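Local coordinates for putative restriction endonuclease domain-containing protein (Anabaena variabilis, PDB 3OT2) that is of unknown function but is probably a nuclease of the PD-(D/E)XK restriction endonuclease type, at residues L12-E20 against R70-T78; M136-V147 against V158-P169. One frame throughout, in Å; residues are numbered along the deposited sequence.

Contact 1. Residues L12-E20 against R70-T78; sequences LDEFLKLPE and RCTFGDHST. With BU1 (1,4-butanediol), chain E; EDO (1,2-ethanediol), chain I.
Segment 12-20, helical at its start, lies against the small hairpin of strands 71-73 and 76-78, closest at L12 and D75, whose CA atoms are 6.3 Å apart. With CG anti to the backbone N (chi1 174°), L12 sends CD1 to S77 CB at 3.7 Å and CD2 to T72 CG2 and the CA of D75; a water joins L12 N to D75 OD1. L16 meets T72 tip to tip, its CD2 3.8 Å from OG1. R70 grips the E20 carboxylate side-on in a salt bridge: NE reaches OE2 at 3.1 Å, on its syn side but tilted out of the carboxylate plane, and NH2 reaches OE1 at 3.3 Å from above that plane, the two flat groups being turned 51° apart. NH1 donates to S77 OG (3.0 Å), which lies in the guanidinium plane; NH1 also sits at the edge of the F15 ring, the ring and guanidinium planes standing 64° apart. S25 O takes a further bond from NH2. These bonds fix the turn of the guanidinium beside 1,4-butanediol, whose C3 lies over one face. The diol's O5 donates to L16 O and its O6 to P19 O (2.8 Å). Segment 12-20 and R70 thus line a diol pocket, next to a type I' hairpin turn, F73-H76.

Contact 2. Residues M136-V147 against V158-P169; sequences MGWLIDPDEQTV and VFDEPDALVPVP. With ACT (acetate ion), chain C; EDO (1,2-ethanediol), chain L.
Strands 146-150 and 157-159 pair antiparallel at V147 and F159, a hydrogen-bonded pair with V147 N to F159 O and F159 N to V147 O both 2.9 Å; beyond it, 160-169 runs back past strand 136-141 until P169 nears M136. T146 adds a CA-H...O contact to F159 O, and a water bridges Q145 O and D160 O. The W138 indole lies edge-on to the P167 carbonyl: NE1 donates to O at 2.9 Å with the oxygen in the ring plane, though the bond is bent (140° at the hydrogen). V166 CG1 sits 3.3 Å above the ring plane, toward the rim, and V147 CG1 lies over the rim of the same face. M136, a selenomethionine, extends from the backbone (chi1 -177°) and bends only at chi3, which puts SE 3.9 Å from P169 CD and CE against P167 CB. Were W138 an alanine, P167 O would probably lose its indole donor and V166 CG1 the ring it rests on. The second subunit reaches this edge, where its K124 forms a salt bridge with D160 and bonds to T146 OG1. D141 OD1 accepts from E144 N in an Asx motif, and Q145 and T146 face D141 as a G1 beta bulge. Strands 136-141, 146-150 and 157-159 form a beta meander, its last strand outermost within the chain.

The two contacts lie on opposite sides of the chain's centre, their own centres 29 Å apart and their nearest atoms about 10 Å apart, so neither touches the other. They follow in series along the sequence, the residues of contact 1 all preceding those of contact 2, and both belong to the putative restriction endonuclease domain. Contact 1 brings the N-terminal helix to a separate two-stranded hairpin and contributes six of the eight residues of the butanediol pocket, S25 being another. Contact 2 belongs to the six-stranded mixed sheet, at the end where 157-159 is outermost within the chain. The second subunit reaches contact 2 but does not touch the segments of contact 1.

Contact 1. Residues L12-E20 against R70-T78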
# COMPACT_ATOMS: atom_id res chain seq x y z
N LEU A 12 -19.01 7.09 -16.75
CA LEU A 12 -18.47 8.28 -16.12
C LEU A 12 -19.34 9.51 -16.49
O LEU A 12 -19.70 10.26 -15.59
CB LEU A 12 -16.99 8.49 -16.51
CG LEU A 12 -16.33 9.79 -16.04
CD1 LEU A 12 -16.28 9.90 -14.53
CD2 LEU A 12 -14.94 9.93 -16.62
N ASP A 13 -19.72 9.67 -17.78
CA ASP A 13 -20.56 10.78 -18.27
C ASP A 13 -21.90 10.83 -17.53
O ASP A 13 -22.32 11.92 -17.13
CB ASP A 13 -20.79 10.67 -19.79
CG ASP A 13 -19.55 10.92 -20.64
OD1 ASP A 13 -18.65 11.70 -20.20
OD2 ASP A 13 -19.49 10.37 -21.77
N GLU A 14 -22.52 9.65 -17.29
CA GLU A 14 -23.76 9.51 -16.53
C GLU A 14 -23.53 9.88 -15.06
O GLU A 14 -24.31 10.63 -14.49
CB GLU A 14 -24.32 8.08 -16.65
CG GLU A 14 -25.00 7.79 -17.98
CD GLU A 14 -25.20 6.32 -18.32
OE1 GLU A 14 -25.13 5.47 -17.40
OE2 GLU A 14 -25.43 6.02 -19.51
N PHE A 15 -22.43 9.37 -14.46
CA PHE A 15 -22.06 9.64 -13.06
C PHE A 15 -21.92 11.15 -12.79
O PHE A 15 -22.37 11.62 -11.75
CB PHE A 15 -20.74 8.92 -12.67
CG PHE A 15 -20.15 9.39 -11.35
CD1 PHE A 15 -20.61 8.89 -10.14
CD2 PHE A 15 -19.15 10.37 -11.33
CE1 PHE A 15 -20.09 9.37 -8.93
CE2 PHE A 15 -18.64 10.85 -10.11
CZ PHE A 15 -19.11 10.33 -8.93
N LEU A 16 -21.27 11.88 -13.71
CA LEU A 16 -21.00 13.31 -13.57
C LEU A 16 -22.27 14.17 -13.65
O LEU A 16 -22.24 15.32 -13.22
CB LEU A 16 -19.96 13.77 -14.59
CG LEU A 16 -18.52 13.23 -14.39
CD1 LEU A 16 -17.69 13.45 -15.62
CD2 LEU A 16 -17.84 13.84 -13.16
N LYS A 17 -23.39 13.61 -14.13
CA LYS A 17 -24.66 14.34 -14.18
C LYS A 17 -25.39 14.22 -12.83
O LYS A 17 -26.31 15.00 -12.57
CB LYS A 17 -25.56 13.81 -15.32
CG LYS A 17 -25.01 14.08 -16.73
CD LYS A 17 -25.78 13.28 -17.77
CE LYS A 17 -25.06 13.19 -19.09
NZ LYS A 17 -25.73 12.22 -20.00
N LEU A 18 -24.99 13.24 -11.99
CA LEU A 18 -25.61 12.97 -10.68
C LEU A 18 -25.30 14.08 -9.65
O LEU A 18 -24.30 14.80 -9.79
CB LEU A 18 -25.15 11.60 -10.13
CG LEU A 18 -25.38 10.37 -11.02
CD1 LEU A 18 -24.74 9.14 -10.41
CD2 LEU A 18 -26.87 10.11 -11.26
N PRO A 19 -26.15 14.25 -8.60
CA PRO A 19 -25.89 15.32 -7.62
C PRO A 19 -24.75 14.99 -6.65
O PRO A 19 -24.48 13.80 -6.43
CB PRO A 19 -27.22 15.45 -6.87
CG PRO A 19 -27.84 14.10 -6.97
CD PRO A 19 -27.40 13.52 -8.28
N GLU A 20 -24.09 16.03 -6.06
CA GLU A 20 -23.02 15.83 -5.08
C GLU A 20 -23.61 15.27 -3.77
O GLU A 20 -24.79 15.47 -3.48
CB GLU A 20 -22.21 17.12 -4.84
CG GLU A 20 -21.19 17.45 -5.93
CD GLU A 20 -19.77 16.91 -5.86
OE1 GLU A 20 -19.41 16.27 -4.85
OE2 GLU A 20 -19.00 17.17 -6.81
N ARG A 70 -12.75 17.76 -6.65
CA ARG A 70 -12.99 16.66 -7.58
C ARG A 70 -12.03 16.73 -8.76
O ARG A 70 -11.87 17.78 -9.37
CB ARG A 70 -14.45 16.65 -8.05
CG ARG A 70 -14.76 15.57 -9.10
CD ARG A 70 -16.26 15.38 -9.34
NE ARG A 70 -16.99 15.15 -8.09
CZ ARG A 70 -17.08 13.98 -7.47
NH1 ARG A 70 -16.52 12.90 -8.00
NH2 ARG A 70 -17.73 13.88 -6.32
N CYS A 71 -11.36 15.61 -9.05
CA CYS A 71 -10.45 15.45 -10.18
C CYS A 71 -10.96 14.31 -11.04
O CYS A 71 -11.06 13.18 -10.56
CB CYS A 71 -9.03 15.21 -9.70
SG CYS A 71 -8.32 16.63 -8.81
N THR A 72 -11.35 14.62 -12.29
CA THR A 72 -11.91 13.64 -13.22
C THR A 72 -10.94 13.42 -14.38
O THR A 72 -10.73 14.33 -15.17
CB THR A 72 -13.30 14.09 -13.69
OG1 THR A 72 -14.12 14.30 -12.54
CG2 THR A 72 -13.99 13.06 -14.62
N PHE A 73 -10.39 12.20 -14.49
CA PHE A 73 -9.43 11.86 -15.54
C PHE A 73 -9.29 10.34 -15.62
O PHE A 73 -9.57 9.64 -14.64
CB PHE A 73 -8.05 12.53 -15.26
CG PHE A 73 -7.47 12.16 -13.91
CD1 PHE A 73 -7.79 12.90 -12.78
CD2 PHE A 73 -6.66 11.05 -13.77
CE1 PHE A 73 -7.27 12.55 -11.53
CE2 PHE A 73 -6.13 10.71 -12.52
CZ PHE A 73 -6.45 11.45 -11.42
N GLY A 74 -8.83 9.86 -16.77
CA GLY A 74 -8.60 8.44 -17.04
C GLY A 74 -9.76 7.52 -16.72
O GLY A 74 -9.54 6.43 -16.19
N ASP A 75 -10.99 7.97 -17.03
CA ASP A 75 -12.28 7.28 -16.83
C ASP A 75 -12.67 7.16 -15.33
O ASP A 75 -13.59 6.39 -14.98
CB ASP A 75 -12.31 5.90 -17.52
CG ASP A 75 -13.70 5.31 -17.72
OD1 ASP A 75 -14.60 6.06 -18.18
OD2 ASP A 75 -13.90 4.12 -17.39
N HIS A 76 -12.02 7.94 -14.45
CA HIS A 76 -12.33 7.97 -13.02
C HIS A 76 -12.67 9.37 -12.59
O HIS A 76 -12.19 10.33 -13.19
CB HIS A 76 -11.13 7.47 -12.16
CG HIS A 76 -10.77 6.00 -12.29
ND1 HIS A 76 -9.92 5.39 -11.38
CD2 HIS A 76 -11.13 5.09 -13.24
CE1 HIS A 76 -9.79 4.14 -11.80
NE2 HIS A 76 -10.49 3.92 -12.92
N SER A 77 -13.45 9.50 -11.51
CA SER A 77 -13.78 10.80 -10.92
C SER A 77 -13.58 10.69 -9.42
O SER A 77 -14.38 10.05 -8.73
CB SER A 77 -15.20 11.23 -11.29
OG SER A 77 -15.39 12.53 -10.75
N THR A 78 -12.48 11.26 -8.92
CA THR A 78 -12.10 11.12 -7.52
C THR A 78 -12.02 12.45 -6.78
O THR A 78 -12.01 13.52 -7.40
CB THR A 78 -10.75 10.38 -7.40
OG1 THR A 78 -9.74 11.07 -8.15
CG2 THR A 78 -10.84 8.92 -7.85
C1 BU1 E . -20.34 15.63 -9.92
C2 BU1 E . -20.65 14.15 -9.66
C3 BU1 E . -21.18 14.08 -8.23
C4 BU1 E . -21.55 12.66 -7.87
O5 BU1 E . -20.05 15.79 -11.30
O6 BU1 E . -21.95 12.68 -6.48
C1 EDO I . -16.68 18.74 -4.48
O1 EDO I . -16.78 18.84 -5.90
C2 EDO I . -16.25 17.33 -4.14
O2 EDO I . -16.21 17.22 -2.71
O HOH W 1 -17.26 5.78 -18.70

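Contact 2. Residues M136-V147 against V158-P169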
# COMPACT_ATOMS: atom_id res chain seq x y z
N MSE A 136 3.72 13.18 -7.36
CA MSE A 136 3.89 12.49 -6.08
C MSE A 136 2.56 12.22 -5.40
O MSE A 136 1.64 13.03 -5.46
CB MSE A 136 4.78 13.34 -5.12
CG MSE A 136 5.05 12.62 -3.77
SE MSE A 136 6.23 13.64 -2.62
CE MSE A 136 7.93 13.27 -3.51
N GLY A 137 2.51 11.09 -4.71
CA GLY A 137 1.40 10.72 -3.86
C GLY A 137 1.89 10.54 -2.44
O GLY A 137 2.99 10.02 -2.22
N TRP A 138 1.11 11.01 -1.47
CA TRP A 138 1.32 10.78 -0.05
C TRP A 138 0.16 10.00 0.51
O TRP A 138 -0.99 10.40 0.33
CB TRP A 138 1.41 12.10 0.76
CG TRP A 138 2.75 12.77 0.87
CD1 TRP A 138 3.88 12.54 0.14
CD2 TRP A 138 3.04 13.88 1.73
NE1 TRP A 138 4.88 13.38 0.55
CE2 TRP A 138 4.40 14.21 1.53
CE3 TRP A 138 2.30 14.58 2.70
CZ2 TRP A 138 5.04 15.22 2.27
CZ3 TRP A 138 2.93 15.57 3.43
CH2 TRP A 138 4.29 15.89 3.21
N LEU A 139 0.45 8.90 1.21
CA LEU A 139 -0.58 8.15 1.94
C LEU A 139 -0.20 8.28 3.40
O LEU A 139 0.80 7.70 3.84
CB LEU A 139 -0.73 6.68 1.48
CG LEU A 139 -1.70 5.82 2.33
CD1 LEU A 139 -3.05 6.49 2.49
CD2 LEU A 139 -1.87 4.46 1.73
N ILE A 140 -0.94 9.11 4.13
CA ILE A 140 -0.70 9.38 5.56
C ILE A 140 -1.56 8.43 6.39
O ILE A 140 -2.77 8.34 6.18
CB ILE A 140 -1.00 10.87 5.93
CG1 ILE A 140 -0.10 11.84 5.14
CG2 ILE A 140 -0.89 11.09 7.48
CD1 ILE A 140 -0.50 13.33 5.22
N ASP A 141 -0.92 7.71 7.31
CA ASP A 141 -1.60 6.79 8.22
C ASP A 141 -1.46 7.35 9.64
O ASP A 141 -0.44 7.10 10.29
CB ASP A 141 -1.02 5.37 8.10
CG ASP A 141 -1.70 4.35 9.01
OD1 ASP A 141 -2.37 4.77 9.98
OD2 ASP A 141 -1.63 3.16 8.71
N PRO A 142 -2.46 8.11 10.15
CA PRO A 142 -2.31 8.72 11.50
C PRO A 142 -2.07 7.69 12.59
O PRO A 142 -1.15 7.89 13.39
CB PRO A 142 -3.64 9.46 11.71
CG PRO A 142 -4.06 9.80 10.30
CD PRO A 142 -3.70 8.56 9.50
N ASP A 143 -2.81 6.56 12.58
CA ASP A 143 -2.66 5.53 13.60
C ASP A 143 -1.25 4.96 13.67
O ASP A 143 -0.76 4.72 14.77
CB ASP A 143 -3.67 4.39 13.40
CG ASP A 143 -5.12 4.72 13.73
OD1 ASP A 143 -5.38 5.77 14.36
OD2 ASP A 143 -6.01 3.94 13.33
N GLU A 144 -0.61 4.74 12.52
CA GLU A 144 0.73 4.17 12.50
C GLU A 144 1.79 5.26 12.42
O GLU A 144 2.96 4.92 12.32
CB GLU A 144 0.88 3.21 11.30
CG GLU A 144 -0.06 2.02 11.36
CD GLU A 144 0.47 0.74 11.98
OE1 GLU A 144 1.64 0.74 12.44
OE2 GLU A 144 -0.28 -0.26 11.98
N GLN A 145 1.39 6.55 12.42
CA GLN A 145 2.30 7.72 12.29
C GLN A 145 3.32 7.44 11.17
O GLN A 145 4.54 7.53 11.34
CB GLN A 145 2.99 8.03 13.63
CG GLN A 145 1.99 8.48 14.70
CD GLN A 145 2.62 8.75 16.04
OE1 GLN A 145 3.68 9.36 16.15
NE2 GLN A 145 1.94 8.36 17.10
N THR A 146 2.78 7.06 10.01
CA THR A 146 3.55 6.67 8.86
C THR A 146 3.07 7.42 7.64
O THR A 146 1.88 7.73 7.52
CB THR A 146 3.40 5.13 8.66
OG1 THR A 146 4.00 4.45 9.78
CG2 THR A 146 4.04 4.62 7.34
N VAL A 147 4.01 7.73 6.75
CA VAL A 147 3.69 8.29 5.45
C VAL A 147 4.31 7.38 4.38
O VAL A 147 5.51 7.11 4.41
CB VAL A 147 4.09 9.77 5.24
CG1 VAL A 147 3.61 10.26 3.87
CG2 VAL A 147 3.50 10.66 6.35
N VAL A 158 8.81 4.44 2.54
CA VAL A 158 8.20 4.49 3.88
C VAL A 158 8.92 5.50 4.75
O VAL A 158 10.15 5.42 4.87
CB VAL A 158 8.20 3.10 4.59
CG1 VAL A 158 7.31 3.12 5.82
CG2 VAL A 158 7.78 1.99 3.67
N PHE A 159 8.16 6.36 5.43
CA PHE A 159 8.71 7.34 6.39
C PHE A 159 7.96 7.17 7.71
O PHE A 159 6.73 7.28 7.74
CB PHE A 159 8.59 8.79 5.81
CG PHE A 159 9.48 8.91 4.59
CD1 PHE A 159 10.84 9.19 4.72
CD2 PHE A 159 9.00 8.59 3.32
CE1 PHE A 159 11.68 9.19 3.61
CE2 PHE A 159 9.84 8.56 2.22
CZ PHE A 159 11.18 8.85 2.37
N ASP A 160 8.69 6.83 8.79
CA ASP A 160 8.06 6.66 10.09
C ASP A 160 8.98 7.01 11.28
O ASP A 160 8.55 6.88 12.42
CB ASP A 160 7.49 5.25 10.27
CG ASP A 160 8.48 4.10 10.16
OD1 ASP A 160 9.69 4.31 10.43
OD2 ASP A 160 8.05 3.00 9.82
N GLU A 161 10.23 7.43 11.02
CA GLU A 161 11.16 7.85 12.09
C GLU A 161 10.76 9.27 12.47
O GLU A 161 10.57 10.09 11.57
CB GLU A 161 12.63 7.77 11.64
CG GLU A 161 13.18 6.36 11.59
CD GLU A 161 13.32 5.65 12.93
OE1 GLU A 161 14.20 6.06 13.73
OE2 GLU A 161 12.56 4.69 13.17
N PRO A 162 10.61 9.60 13.77
CA PRO A 162 10.13 10.95 14.14
C PRO A 162 10.92 12.10 13.54
O PRO A 162 10.30 13.07 13.14
CB PRO A 162 10.25 10.96 15.67
CG PRO A 162 10.09 9.52 16.05
CD PRO A 162 10.77 8.74 14.97
N ASP A 163 12.25 12.01 13.46
CA ASP A 163 13.08 13.10 12.93
C ASP A 163 13.19 13.09 11.40
O ASP A 163 13.73 14.04 10.84
CB ASP A 163 14.48 13.08 13.57
CG ASP A 163 14.48 13.19 15.10
OD1 ASP A 163 13.70 14.04 15.64
OD2 ASP A 163 15.25 12.45 15.75
N ALA A 164 12.68 12.06 10.71
CA ALA A 164 12.80 11.99 9.26
C ALA A 164 11.92 13.01 8.56
O ALA A 164 10.76 13.21 8.94
CB ALA A 164 12.44 10.60 8.78
N LEU A 165 12.47 13.68 7.55
CA LEU A 165 11.72 14.63 6.72
C LEU A 165 10.98 13.88 5.66
O LEU A 165 11.54 12.97 5.04
CB LEU A 165 12.63 15.66 6.06
CG LEU A 165 13.32 16.68 6.95
CD1 LEU A 165 14.10 17.63 6.09
CD2 LEU A 165 12.32 17.47 7.79
N VAL A 166 9.72 14.22 5.43
CA VAL A 166 8.93 13.53 4.41
C VAL A 166 9.24 14.21 3.07
O VAL A 166 9.15 15.43 3.00
CB VAL A 166 7.42 13.52 4.73
CG1 VAL A 166 6.67 12.55 3.82
CG2 VAL A 166 7.17 13.16 6.20
N PRO A 167 9.63 13.46 2.02
CA PRO A 167 9.90 14.11 0.73
C PRO A 167 8.69 14.85 0.17
O PRO A 167 7.53 14.44 0.34
CB PRO A 167 10.25 12.94 -0.21
CG PRO A 167 10.56 11.80 0.66
CD PRO A 167 9.79 12.00 1.93
N VAL A 168 8.99 15.92 -0.53
CA VAL A 168 7.98 16.76 -1.16
C VAL A 168 8.34 16.92 -2.64
O VAL A 168 9.52 16.77 -2.98
CB VAL A 168 7.87 18.13 -0.42
CG1 VAL A 168 7.26 17.97 0.97
CG2 VAL A 168 9.22 18.87 -0.36
N PRO A 169 7.38 17.24 -3.54
CA PRO A 169 7.78 17.50 -4.94
C PRO A 169 8.73 18.70 -5.00
O PRO A 169 8.72 19.52 -4.08
CB PRO A 169 6.46 17.79 -5.65
CG PRO A 169 5.39 17.37 -4.71
CD PRO A 169 5.95 17.48 -3.33
C ACT C . -5.63 4.99 10.45
O ACT C . -5.03 5.96 10.87
OXT ACT C . -4.99 3.94 10.12
CH3 ACT C . -7.14 5.03 10.44
C1 EDO L . 5.04 -0.74 12.88
O1 EDO L . 6.45 -0.97 12.93
C2 EDO L . 4.49 -1.27 11.56
O2 EDO L . 3.63 -0.26 10.98
O HOH W 2 6.04 6.71 13.40